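Long-range contacts in ESX-5 secretion-associated protein EspG5 (Mycobacterium marinum, PDB 6VJ5), which acts in the cytoplasm as a specific chaperone for cognate PE/PPE proteins, preventing aggregation of PE/PPE dimers, and is required for LipY and PE31/PPE18 secretion: residues 169-174 and 270-275; 214-219 and 243-248; 177-182 and 200-205; 88-93 and 220-225. All coordinates share one frame; numbering follows the deposited sequence.

Interaction 1: residues 169-174 and 270-275; sequences INAVNV and ICPATP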
loop_
_atom_site.group_PDB
_atom_site.type_symbol
_atom_site.label_atom_id
_atom_site.label_comp_id
_atom_site.label_asym_id
_atom_site.label_seq_id
_atom_site.Cartn_x
_atom_site.Cartn_y
_atom_site.Cartn_z
ATOM N N ILE C 169 13.853 47.126 -1.469
ATOM C CA ILE C 169 15.175 46.521 -1.488
ATOM C C ILE C 169 15.829 46.798 -2.836
ATOM O O ILE C 169 15.172 47.165 -3.811
ATOM C CB ILE C 169 15.131 45.004 -1.216
ATOM C CG1 ILE C 169 14.683 44.250 -2.462
ATOM C CG2 ILE C 169 14.190 44.694 -0.066
ATOM C CD1 ILE C 169 15.032 42.772 -2.417
ATOM N N ASN C 170 17.137 46.555 -2.887
ATOM C CA ASN C 170 17.933 46.729 -4.096
ATOM C C ASN C 170 18.225 45.348 -4.679
ATOM O O ASN C 170 18.954 44.551 -4.077
ATOM C CB ASN C 170 19.222 47.486 -3.785
ATOM C CG ASN C 170 18.982 48.727 -2.958
ATOM O OD1 ASN C 170 19.149 48.711 -1.741
ATOM N ND2 ASN C 170 18.586 49.814 -3.615
ATOM N N ALA C 171 17.670 45.078 -5.860
ATOM C CA ALA C 171 17.864 43.790 -6.510
ATOM C C ALA C 171 19.345 43.453 -6.593
ATOM O O ALA C 171 20.190 44.334 -6.760
ATOM C CB ALA C 171 17.243 43.815 -7.906
ATOM N N VAL C 172 19.660 42.167 -6.456
ATOM C CA VAL C 172 21.047 41.723 -6.483
ATOM C C VAL C 172 21.063 40.231 -6.758
ATOM O O VAL C 172 20.098 39.518 -6.471
ATOM C CB VAL C 172 21.767 42.088 -5.159
ATOM C CG1 VAL C 172 21.057 41.474 -3.957
ATOM C CG2 VAL C 172 23.232 41.666 -5.195
ATOM N N ASN C 173 22.153 39.769 -7.365
ATOM C CA ASN C 173 22.426 38.356 -7.578
ATOM C C ASN C 173 23.595 37.953 -6.693
ATOM O O ASN C 173 24.628 38.633 -6.684
ATOM C CB ASN C 173 22.765 38.072 -9.040
ATOM C CG ASN C 173 21.633 38.406 -9.979
ATOM O OD1 ASN C 173 20.472 38.088 -9.718
ATOM N ND2 ASN C 173 21.965 39.055 -11.089
ATOM N N VAL C 174 23.439 36.857 -5.960
ATOM C CA VAL C 174 24.496 36.378 -5.073
ATOM C C VAL C 174 24.779 34.905 -5.350
ATOM O O VAL C 174 23.881 34.180 -5.803
ATOM C CB VAL C 174 24.113 36.596 -3.601
ATOM C CG1 VAL C 174 23.967 38.080 -3.304
ATOM C CG2 VAL C 174 22.818 35.863 -3.275
ATOM N N ILE C 270 17.791 38.125 -5.633
ATOM C CA ILE C 270 17.046 38.700 -4.519
ATOM C C ILE C 270 16.438 39.996 -5.029
ATOM O O ILE C 270 17.167 40.928 -5.387
ATOM C CB ILE C 270 17.938 38.942 -3.293
ATOM C CG1 ILE C 270 18.652 37.645 -2.911
ATOM C CG2 ILE C 270 17.096 39.449 -2.128
ATOM C CD1 ILE C 270 19.745 37.834 -1.882
ATOM N N CYS C 271 15.112 40.053 -5.073
ATOM C CA CYS C 271 14.397 41.098 -5.785
ATOM C C CYS C 271 13.200 41.563 -4.977
ATOM O O CYS C 271 12.681 40.813 -4.142
ATOM C CB CYS C 271 13.915 40.593 -7.155
ATOM S SG CYS C 271 15.243 40.165 -8.305
ATOM N N PRO C 272 12.757 42.802 -5.182
ATOM C CA PRO C 272 11.452 43.206 -4.651
ATOM C C PRO C 272 10.349 42.586 -5.490
ATOM O O PRO C 272 10.436 42.533 -6.718
ATOM C CB PRO C 272 11.471 44.733 -4.771
ATOM C CG PRO C 272 12.372 44.995 -5.941
ATOM C CD PRO C 272 13.415 43.888 -5.936
ATOM N N ALA C 273 9.307 42.106 -4.816
ATOM C CA ALA C 273 8.253 41.361 -5.494
ATOM C C ALA C 273 7.350 42.257 -6.330
ATOM O O ALA C 273 6.132 42.286 -6.121
ATOM C CB ALA C 273 7.417 40.591 -4.468
ATOM N N THR C 274 7.926 42.978 -7.290
ATOM C CA THR C 274 7.113 43.773 -8.195
ATOM C C THR C 274 6.333 42.854 -9.134
ATOM O O THR C 274 6.810 41.773 -9.489
ATOM C CB THR C 274 7.973 44.719 -9.029
ATOM O OG1 THR C 274 8.843 43.959 -9.880
ATOM C CG2 THR C 274 8.800 45.624 -8.133
ATOM N N PRO C 275 5.136 43.263 -9.559
ATOM C CA PRO C 275 4.401 42.437 -10.534
ATOM C C PRO C 275 5.252 42.037 -11.726
ATOM O O PRO C 275 5.107 40.920 -12.238
ATOM C CB PRO C 275 3.226 43.337 -10.942
ATOM C CG PRO C 275 3.017 44.241 -9.756
ATOM C CD PRO C 275 4.404 44.494 -9.201
#
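V172 and I270 meet as an antiparallel hydrogen-bonded pair at the edge of the large sheet. Two backbone bonds join them: I270 N donates to V172 O over 2.8 Å, almost straight, with an angle at the hydrogen of 177°; V172 N donates to I270 O over 3.0 Å on a more bent path of 149°. I270 O also receives a CA-H...O contact from A171, CA to O 3.2 Å, so one carbonyl serves V172 and the residue just before the strand.

Apolar contacts accompany the pair and continue beyond it on either side. V172 and I270 project to the same face of the sheet, side by side, with V172 CG1 4.1 Å from I270 CB. Further along, V174 CG2 touches I270 CD1 at 3.9 Å. At the other end I169 reaches over the backbone: its CG1, lodged between its own N and carbonyl carbon (chi1 78°), lies 3.7 Å from P272 CD, and CD1 sits 3.4 Å from C271 C. The CB of A171 adds a looser contact with C271 SG.

Beyond the pair, V174 continues the backbone bonding with L268, while T208 of helix 206-217 packs on both I169 and I270. P272 has no amide hydrogen to offer, and around it bonding gives way to I169 methyl and methylene packing; between these two segments the polar grip is two bonds, flanked by hydrocarbon.

Interaction 2: residues 214-219 and 243-248; sequences QALSDP and SLKDGS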
loop_
_atom_site.group_PDB
_atom_site.type_symbol
_atom_site.label_atom_id
_atom_site.label_comp_id
_atom_site.label_asym_id
_atom_site.label_seq_id
_atom_site.Cartn_x
_atom_site.Cartn_y
_atom_site.Cartn_z
ATOM N N GLN C 214 13.524 40.125 8.102
ATOM C CA GLN C 214 12.139 40.143 8.556
ATOM C C GLN C 214 11.315 39.066 7.861
ATOM O O GLN C 214 10.516 38.376 8.504
ATOM C CB GLN C 214 11.542 41.527 8.312
ATOM C CG GLN C 214 12.021 42.572 9.308
ATOM C CD GLN C 214 12.053 43.977 8.733
ATOM O OE1 GLN C 214 11.460 44.254 7.691
ATOM N NE2 GLN C 214 12.757 44.872 9.414
ATOM N N ALA C 215 11.501 38.904 6.551
ATOM C CA ALA C 215 10.733 37.907 5.812
ATOM C C ALA C 215 11.120 36.492 6.225
ATOM O O ALA C 215 10.257 35.612 6.316
ATOM C CB ALA C 215 10.934 38.106 4.309
ATOM N N LEU C 216 12.407 36.251 6.472
ATOM C CA LEU C 216 12.851 34.920 6.866
ATOM C C LEU C 216 12.542 34.622 8.327
ATOM O O LEU C 216 12.325 33.459 8.688
ATOM C CB LEU C 216 14.357 34.772 6.636
ATOM C CG LEU C 216 14.902 35.014 5.228
ATOM C CD1 LEU C 216 16.419 34.847 5.217
ATOM C CD2 LEU C 216 14.238 34.067 4.241
ATOM N N SER C 217 12.530 35.649 9.176
ATOM C CA SER C 217 12.406 35.476 10.617
ATOM C C SER C 217 10.956 35.384 11.073
ATOM O O SER C 217 10.651 34.633 12.006
ATOM C CB SER C 217 13.106 36.638 11.327
ATOM O OG SER C 217 12.994 36.540 12.732
ATOM N N ASP C 218 10.059 36.125 10.429
ATOM C CA ASP C 218 8.677 36.196 10.874
ATOM C C ASP C 218 7.770 36.546 9.702
ATOM O O ASP C 218 7.190 37.641 9.669
ATOM C CB ASP C 218 8.530 37.227 11.996
ATOM C CG ASP C 218 7.107 37.336 12.502
ATOM O OD1 ASP C 218 6.498 36.289 12.806
ATOM O OD2 ASP C 218 6.596 38.472 12.592
ATOM N N PRO C 219 7.626 35.650 8.731
ATOM C CA PRO C 219 6.818 35.965 7.549
ATOM C C PRO C 219 5.336 35.921 7.872
ATOM O O PRO C 219 4.882 35.171 8.740
ATOM C CB PRO C 219 7.208 34.873 6.548
ATOM C CG PRO C 219 7.582 33.701 7.429
ATOM C CD PRO C 219 8.191 34.289 8.690
ATOM N N SER C 243 10.468 31.756 -4.691
ATOM C CA SER C 243 9.943 31.914 -3.341
ATOM C C SER C 243 9.560 33.372 -3.121
ATOM O O SER C 243 10.400 34.268 -3.264
ATOM C CB SER C 243 10.967 31.465 -2.300
ATOM O OG SER C 243 10.487 31.715 -0.993
ATOM N N LEU C 244 8.299 33.603 -2.767
ATOM C CA LEU C 244 7.822 34.904 -2.327
ATOM C C LEU C 244 7.577 34.856 -0.826
ATOM O O LEU C 244 7.031 33.874 -0.313
ATOM C CB LEU C 244 6.528 35.296 -3.036
ATOM C CG LEU C 244 6.516 35.212 -4.560
ATOM C CD1 LEU C 244 5.203 35.801 -5.069
ATOM C CD2 LEU C 244 7.693 35.930 -5.165
ATOM N N LYS C 245 7.974 35.922 -0.128
ATOM C CA LYS C 245 7.817 35.999 1.318
ATOM C C LYS C 245 7.366 37.391 1.729
ATOM O O LYS C 245 7.850 38.392 1.192
ATOM C CB LYS C 245 9.127 35.665 2.040
ATOM C CG LYS C 245 9.693 34.293 1.720
ATOM C CD LYS C 245 11.052 34.099 2.376
ATOM C CE LYS C 245 11.682 32.777 1.976
ATOM N NZ LYS C 245 10.883 31.613 2.450
ATOM N N ASP C 246 6.461 37.443 2.710
ATOM C CA ASP C 246 5.869 38.688 3.197
ATOM C C ASP C 246 6.400 39.012 4.591
ATOM O O ASP C 246 5.945 38.440 5.585
ATOM C CB ASP C 246 4.344 38.588 3.242
ATOM C CG ASP C 246 3.716 38.670 1.885
ATOM O OD1 ASP C 246 4.470 38.700 0.895
ATOM O OD2 ASP C 246 2.468 38.715 1.808
ATOM N N GLY C 247 7.335 39.961 4.667
ATOM C CA GLY C 247 7.857 40.439 5.925
ATOM C C GLY C 247 7.395 41.855 6.246
ATOM O O GLY C 247 6.760 42.533 5.440
ATOM N N SER C 248 7.724 42.285 7.470
ATOM C CA SER C 248 7.394 43.640 7.901
ATOM C C SER C 248 7.780 44.664 6.844
ATOM O O SER C 248 7.042 45.624 6.594
ATOM C CB SER C 248 8.111 43.968 9.210
ATOM O OG SER C 248 7.753 43.069 10.236
HETATM O O HOH W 1 8.332 40.556 9.250
#
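K245 runs from the strand past the last turn of helix 206-217, and its CB, CD and CE meet the helix. CB lies 3.8 Å from A215 CB. CG is anti to the carbonyl carbon (chi1 -58°), and the chain stays extended through CD and CE, both of which pass L216 CD2 at 3.7 Å as the two side chains cross. A bend at chi4 (-64°) then places NZ, which forms a salt bridge with E222 of the adjacent strand and a weak hydrogen bond to the backbone of another protein chain.

Two residues on, G247 brings its CA to 3.8 Å from A215 CA; with no side chain at G247, the backbones approach this closely. Past the helix end, P219 CA makes a bent CA-H...O contact with D246 O, 3.3 Å away. At the far end Q214 lays OE1 against S248 CB at 3.7 Å, and a water bridges the segments: it accepts from S248 N at 2.6 Å, donates to D218 O at 3.2 Å, and also bonds S248 OG.

The joint between helix end and strand is therefore mostly hydrocarbon, supplemented by a water-mediated link near its exposed margin. K245 divides its roles along its length: the methylenes serve as apolar packing on the helix, and the polar tip turns to partners beyond it.

Interaction 3: residues 177-182 and 200-205; sequences EEMLEA and RRMGIS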
loop_
_atom_site.group_PDB
_atom_site.type_symbol
_atom_site.label_atom_id
_atom_site.label_comp_id
_atom_site.label_asym_id
_atom_site.label_seq_id
_atom_site.Cartn_x
_atom_site.Cartn_y
_atom_site.Cartn_z
ATOM N N GLU C 177 25.450 28.894 -3.180
ATOM C CA GLU C 177 26.024 28.087 -2.107
ATOM C C GLU C 177 26.594 28.971 -1.004
ATOM O O GLU C 177 26.415 28.683 0.185
ATOM C CB GLU C 177 27.078 27.121 -2.653
ATOM C CG GLU C 177 28.245 27.730 -3.405
ATOM C CD GLU C 177 29.167 26.662 -3.989
ATOM O OE1 GLU C 177 28.965 25.462 -3.694
ATOM O OE2 GLU C 177 30.091 27.020 -4.749
ATOM N N GLU C 178 27.254 30.075 -1.369
ATOM C CA GLU C 178 27.707 31.016 -0.347
ATOM C C GLU C 178 26.530 31.657 0.382
ATOM O O GLU C 178 26.624 31.954 1.580
ATOM C CB GLU C 178 28.595 32.100 -0.968
ATOM C CG GLU C 178 30.036 31.673 -1.230
ATOM C CD GLU C 178 30.227 30.972 -2.568
ATOM O OE1 GLU C 178 29.217 30.629 -3.217
ATOM O OE2 GLU C 178 31.394 30.768 -2.973
ATOM N N MET C 179 25.413 31.867 -0.322
ATOM C CA MET C 179 24.242 32.479 0.298
ATOM C C MET C 179 23.572 31.541 1.295
ATOM O O MET C 179 23.131 31.978 2.368
ATOM C CB MET C 179 23.240 32.894 -0.781
ATOM C CG MET C 179 21.983 33.532 -0.244
ATOM S SD MET C 179 22.334 35.099 0.557
ATOM C CE MET C 179 20.712 35.495 1.200
ATOM N N LEU C 180 23.437 30.258 0.947
ATOM C CA LEU C 180 22.808 29.328 1.878
ATOM C C LEU C 180 23.643 29.188 3.140
ATOM O O LEU C 180 23.104 29.121 4.251
ATOM C CB LEU C 180 22.613 27.971 1.216
ATOM C CG LEU C 180 21.579 27.946 0.088
ATOM C CD1 LEU C 180 22.069 26.932 -0.945
ATOM C CD2 LEU C 180 20.196 27.620 0.584
ATOM N N GLU C 181 24.966 29.148 2.984
ATOM C CA GLU C 181 25.850 29.040 4.138
ATOM C C GLU C 181 25.739 30.268 5.033
ATOM O O GLU C 181 25.695 30.147 6.265
ATOM C CB GLU C 181 27.286 28.849 3.657
ATOM C CG GLU C 181 28.300 28.725 4.772
ATOM C CD GLU C 181 29.613 28.144 4.292
ATOM O OE1 GLU C 181 29.702 27.783 3.100
ATOM O OE2 GLU C 181 30.552 28.049 5.108
ATOM N N ALA C 182 25.664 31.460 4.428
ATOM C CA ALA C 182 25.565 32.686 5.219
ATOM C C ALA C 182 24.165 32.845 5.806
ATOM O O ALA C 182 23.997 33.354 6.921
ATOM C CB ALA C 182 25.922 33.902 4.363
ATOM N N ARG C 200 26.215 41.363 3.850
ATOM C CA ARG C 200 26.643 42.636 3.281
ATOM C C ARG C 200 27.927 42.471 2.476
ATOM O O ARG C 200 28.066 43.038 1.386
ATOM C CB ARG C 200 26.838 43.672 4.391
ATOM C CG ARG C 200 25.559 44.384 4.827
ATOM C CD ARG C 200 25.860 45.573 5.741
ATOM N NE ARG C 200 26.233 45.148 7.086
ATOM C CZ ARG C 200 25.356 44.783 8.018
ATOM N NH1 ARG C 200 24.054 44.791 7.749
ATOM N NH2 ARG C 200 25.778 44.405 9.217
ATOM N N ARG C 201 28.876 41.687 2.988
ATOM C CA ARG C 201 30.118 41.469 2.258
ATOM C C ARG C 201 29.884 40.745 0.937
ATOM O O ARG C 201 30.769 40.743 0.075
ATOM C CB ARG C 201 31.095 40.689 3.132
ATOM C CG ARG C 201 32.497 40.594 2.569
ATOM C CD ARG C 201 33.366 39.723 3.461
ATOM N NE ARG C 201 34.060 40.496 4.486
ATOM C CZ ARG C 201 33.584 40.735 5.705
ATOM N NH1 ARG C 201 32.397 40.265 6.070
ATOM N NH2 ARG C 201 34.300 41.447 6.563
ATOM N N MET C 202 28.710 40.146 0.750
ATOM C CA MET C 202 28.342 39.569 -0.537
ATOM C C MET C 202 27.740 40.597 -1.488
ATOM O O MET C 202 27.369 40.239 -2.613
ATOM C CB MET C 202 27.350 38.418 -0.333
ATOM C CG MET C 202 27.908 37.041 -0.659
ATOM S SD MET C 202 26.755 35.696 -0.308
ATOM C CE MET C 202 26.563 35.867 1.472
ATOM N N GLY C 203 27.625 41.855 -1.066
ATOM C CA GLY C 203 27.059 42.892 -1.902
ATOM C C GLY C 203 25.581 43.139 -1.711
ATOM O O GLY C 203 24.971 43.835 -2.533
ATOM N N ILE C 204 24.986 42.607 -0.654
ATOM C CA ILE C 204 23.568 42.788 -0.376
ATOM C C ILE C 204 23.404 44.075 0.418
ATOM O O ILE C 204 24.122 44.304 1.400
ATOM C CB ILE C 204 22.993 41.585 0.392
ATOM C CG1 ILE C 204 23.300 40.283 -0.351
ATOM C CG2 ILE C 204 21.493 41.755 0.584
ATOM C CD1 ILE C 204 22.888 39.021 0.397
ATOM N N SER C 205 22.457 44.913 0.002
ATOM C CA SER C 205 22.338 46.247 0.570
ATOM C C SER C 205 21.824 46.189 2.004
ATOM O O SER C 205 21.108 45.267 2.397
ATOM C CB SER C 205 21.404 47.108 -0.285
ATOM O OG SER C 205 20.042 46.837 0.009
#
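M202 is the bump of this contact: its side chain projects from the loop 200-205 into the shallow groove that E178, M179 and A182 form on the flank of helix 176-188. SD settles near the helix backbone, 4.1 Å from both M179 N and E178 CB. A turn at chi3 (-63°) then swings CE along the groove to A182 CB, 3.6 Å away, where the small alanine supplies the hollow; the same methyl lies 3.9 Å from E178 O.

Beside it M179 protrudes in the reverse sense. Its SD meets I204 CD1 at 4.0 Å, the two side chains crossing at about a right angle, and more loosely faces M202 CE. G203, with positive phi in a Schellman motif that ends the preceding helix, turns the chain between M202 and I204. The contact is thus small and made by van der Waals packing, largely apolar.

L199 of helix 197-200 packs on A182 and I204, V209 and L212 of helix 206-217 adjoin I204 and M179 respectively, and L268 and I270 of strand 267-272 lie against M179. An apolar side chain of another protein chain also packs on M179, so helix 176-188 touches both strand 267-272 and the partner chain.

Interaction 4: residues 88-93 and 220-225; sequences LLSRGK and AAEVAV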
loop_
_atom_site.group_PDB
_atom_site.type_symbol
_atom_site.label_atom_id
_atom_site.label_comp_id
_atom_site.label_asym_id
_atom_site.label_seq_id
_atom_site.Cartn_x
_atom_site.Cartn_y
_atom_site.Cartn_z
ATOM N N LEU C 88 2.878 26.419 -3.643
ATOM C CA LEU C 88 2.521 26.152 -2.254
ATOM C C LEU C 88 2.439 27.485 -1.527
ATOM O O LEU C 88 3.417 28.239 -1.506
ATOM C CB LEU C 88 3.549 25.243 -1.586
ATOM C CG LEU C 88 3.982 24.015 -2.391
ATOM C CD1 LEU C 88 5.145 23.315 -1.702
ATOM C CD2 LEU C 88 2.809 23.073 -2.604
ATOM N N LEU C 89 1.285 27.774 -0.934
ATOM C CA LEU C 89 1.051 29.043 -0.263
ATOM C C LEU C 89 0.741 28.801 1.203
ATOM O O LEU C 89 0.100 27.809 1.562
ATOM C CB LEU C 89 -0.102 29.808 -0.907
ATOM C CG LEU C 89 0.018 29.972 -2.419
ATOM C CD1 LEU C 89 -0.734 28.841 -3.110
ATOM C CD2 LEU C 89 -0.479 31.326 -2.868
ATOM N N SER C 90 1.186 29.725 2.047
ATOM C CA SER C 90 0.961 29.606 3.476
ATOM C C SER C 90 0.543 30.945 4.060
ATOM O O SER C 90 0.939 32.012 3.584
ATOM C CB SER C 90 2.212 29.097 4.210
ATOM O OG SER C 90 3.327 29.930 3.945
ATOM N N ARG C 91 -0.304 30.864 5.080
ATOM C CA ARG C 91 -0.501 31.941 6.040
ATOM C C ARG C 91 0.496 31.720 7.171
ATOM O O ARG C 91 0.438 30.694 7.859
ATOM C CB ARG C 91 -1.940 31.947 6.555
ATOM C CG ARG C 91 -2.123 32.545 7.939
ATOM C CD ARG C 91 -3.609 32.758 8.255
ATOM N NE ARG C 91 -4.212 33.723 7.340
ATOM C CZ ARG C 91 -5.036 33.408 6.344
ATOM N NH1 ARG C 91 -5.388 32.146 6.130
ATOM N NH2 ARG C 91 -5.518 34.364 5.565
ATOM N N GLY C 92 1.426 32.649 7.336
ATOM C CA GLY C 92 2.524 32.444 8.255
ATOM C C GLY C 92 3.690 31.756 7.568
ATOM O O GLY C 92 3.850 31.810 6.345
ATOM N N LYS C 93 4.508 31.086 8.372
ATOM C CA LYS C 93 5.661 30.389 7.817
ATOM C C LYS C 93 5.213 29.172 7.013
ATOM O O LYS C 93 4.330 28.419 7.431
ATOM C CB LYS C 93 6.626 29.964 8.924
ATOM C CG LYS C 93 7.866 29.259 8.391
ATOM C CD LYS C 93 8.873 28.954 9.488
ATOM C CE LYS C 93 10.020 28.100 8.949
ATOM N NZ LYS C 93 10.741 28.750 7.816
ATOM N N ALA C 220 4.578 36.751 7.161
ATOM C CA ALA C 220 3.126 36.744 7.277
ATOM C C ALA C 220 2.474 35.789 6.289
ATOM O O ALA C 220 1.359 35.320 6.543
ATOM C CB ALA C 220 2.564 38.153 7.062
ATOM N N ALA C 221 3.149 35.495 5.179
ATOM C CA ALA C 221 2.671 34.582 4.154
ATOM C C ALA C 221 3.827 34.303 3.208
ATOM O O ALA C 221 4.644 35.192 2.950
ATOM C CB ALA C 221 1.484 35.175 3.388
ATOM N N GLU C 222 3.906 33.070 2.714
ATOM C CA GLU C 222 4.923 32.712 1.740
ATOM C C GLU C 222 4.298 31.928 0.594
ATOM O O GLU C 222 3.228 31.330 0.732
ATOM C CB GLU C 222 6.052 31.856 2.337
ATOM C CG GLU C 222 6.438 32.149 3.768
ATOM C CD GLU C 222 7.715 31.422 4.172
ATOM O OE1 GLU C 222 8.754 31.624 3.507
ATOM O OE2 GLU C 222 7.679 30.638 5.146
ATOM N N VAL C 223 4.998 31.915 -0.536
ATOM C CA VAL C 223 4.638 31.083 -1.678
ATOM C C VAL C 223 5.908 30.491 -2.270
ATOM O O VAL C 223 6.927 31.177 -2.398
ATOM C CB VAL C 223 3.871 31.881 -2.749
ATOM C CG1 VAL C 223 3.470 30.983 -3.908
ATOM C CG2 VAL C 223 2.652 32.529 -2.131
ATOM N N ALA C 224 5.847 29.208 -2.612
ATOM C CA ALA C 224 6.895 28.532 -3.365
ATOM C C ALA C 224 6.294 28.071 -4.683
ATOM O O ALA C 224 5.208 27.486 -4.698
ATOM C CB ALA C 224 7.466 27.349 -2.581
ATOM N N VAL C 225 6.982 28.348 -5.786
ATOM C CA VAL C 225 6.474 28.050 -7.120
ATOM C C VAL C 225 7.561 27.329 -7.901
ATOM O O VAL C 225 8.698 27.805 -7.975
ATOM C CB VAL C 225 6.033 29.325 -7.863
ATOM C CG1 VAL C 225 5.406 28.966 -9.202
ATOM C CG2 VAL C 225 5.070 30.134 -7.007
HETATM O O HOH W 2 9.567 28.706 5.249
#
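In S90, chi1 of 56° sets OG between its own N and carbonyl carbon, facing E222; in E222 an unusual chi1 of -34° places CG 3.7 Å from G92 O, and the extended chain carries the carboxylate alongside K93. S90 OG donates to G92 O at 3.1 Å, from above the carbonyl plane, and weakly accepts from E222 N. OE2 of E222 lies 3.5 Å from K93 CG. K93 NZ is too distant for a salt bridge, but a water accepts from NZ at 2.8 Å and lies within bonding distance of OE2. The carboxylate is also tied to L94 N by OE2 and to K245 by OE1.

Between the strands, L88 with A224 and S90 with E222 are antiparallel hydrogen-bonded pairs; L88 and A224 bond both ways, each at 2.8 Å. Past the strand ends G92 N bonds A220 O from above its carbonyl plane, and the positive phi of G92 suits glycine. On the face opposite E222, L89 CD2 packs tightly on V223 CG2 at 3.4 Å, the side chains lying side by side.

The two strands run 173° apart in direction in the middle of the large sheet, with strand 115-123 beyond 83-91 and strand 234-247 beyond 221-231. Helix 147-159 covers A221 and V223 through V154 and L158, while another protein chain packs on L88, K93 and A224.

Overall arrangement
Three of the contacts follow the large antiparallel sheet from its interior to its edge: interaction 4 joins two central strands, interaction 2 sets the end of helix 206-217 on strand 234-247, and interaction 1 adds edge strand 172-175. Centres of interactions 4 and 2 are 9 Å apart, linked by K245-E222; those of 2 and 1 lie 13 Å apart without touching. Interaction 3, 14 Å from interaction 1, touches it through N170-S205 and V174-I204. Along the chain, interaction 3 closes before 2 opens, both within 1; 3 is also nested in 4, whereas 4 crosses 1 and 2. Interactions 2, 3 and 4 each border another protein chain, so partner contacts extend over these three regions.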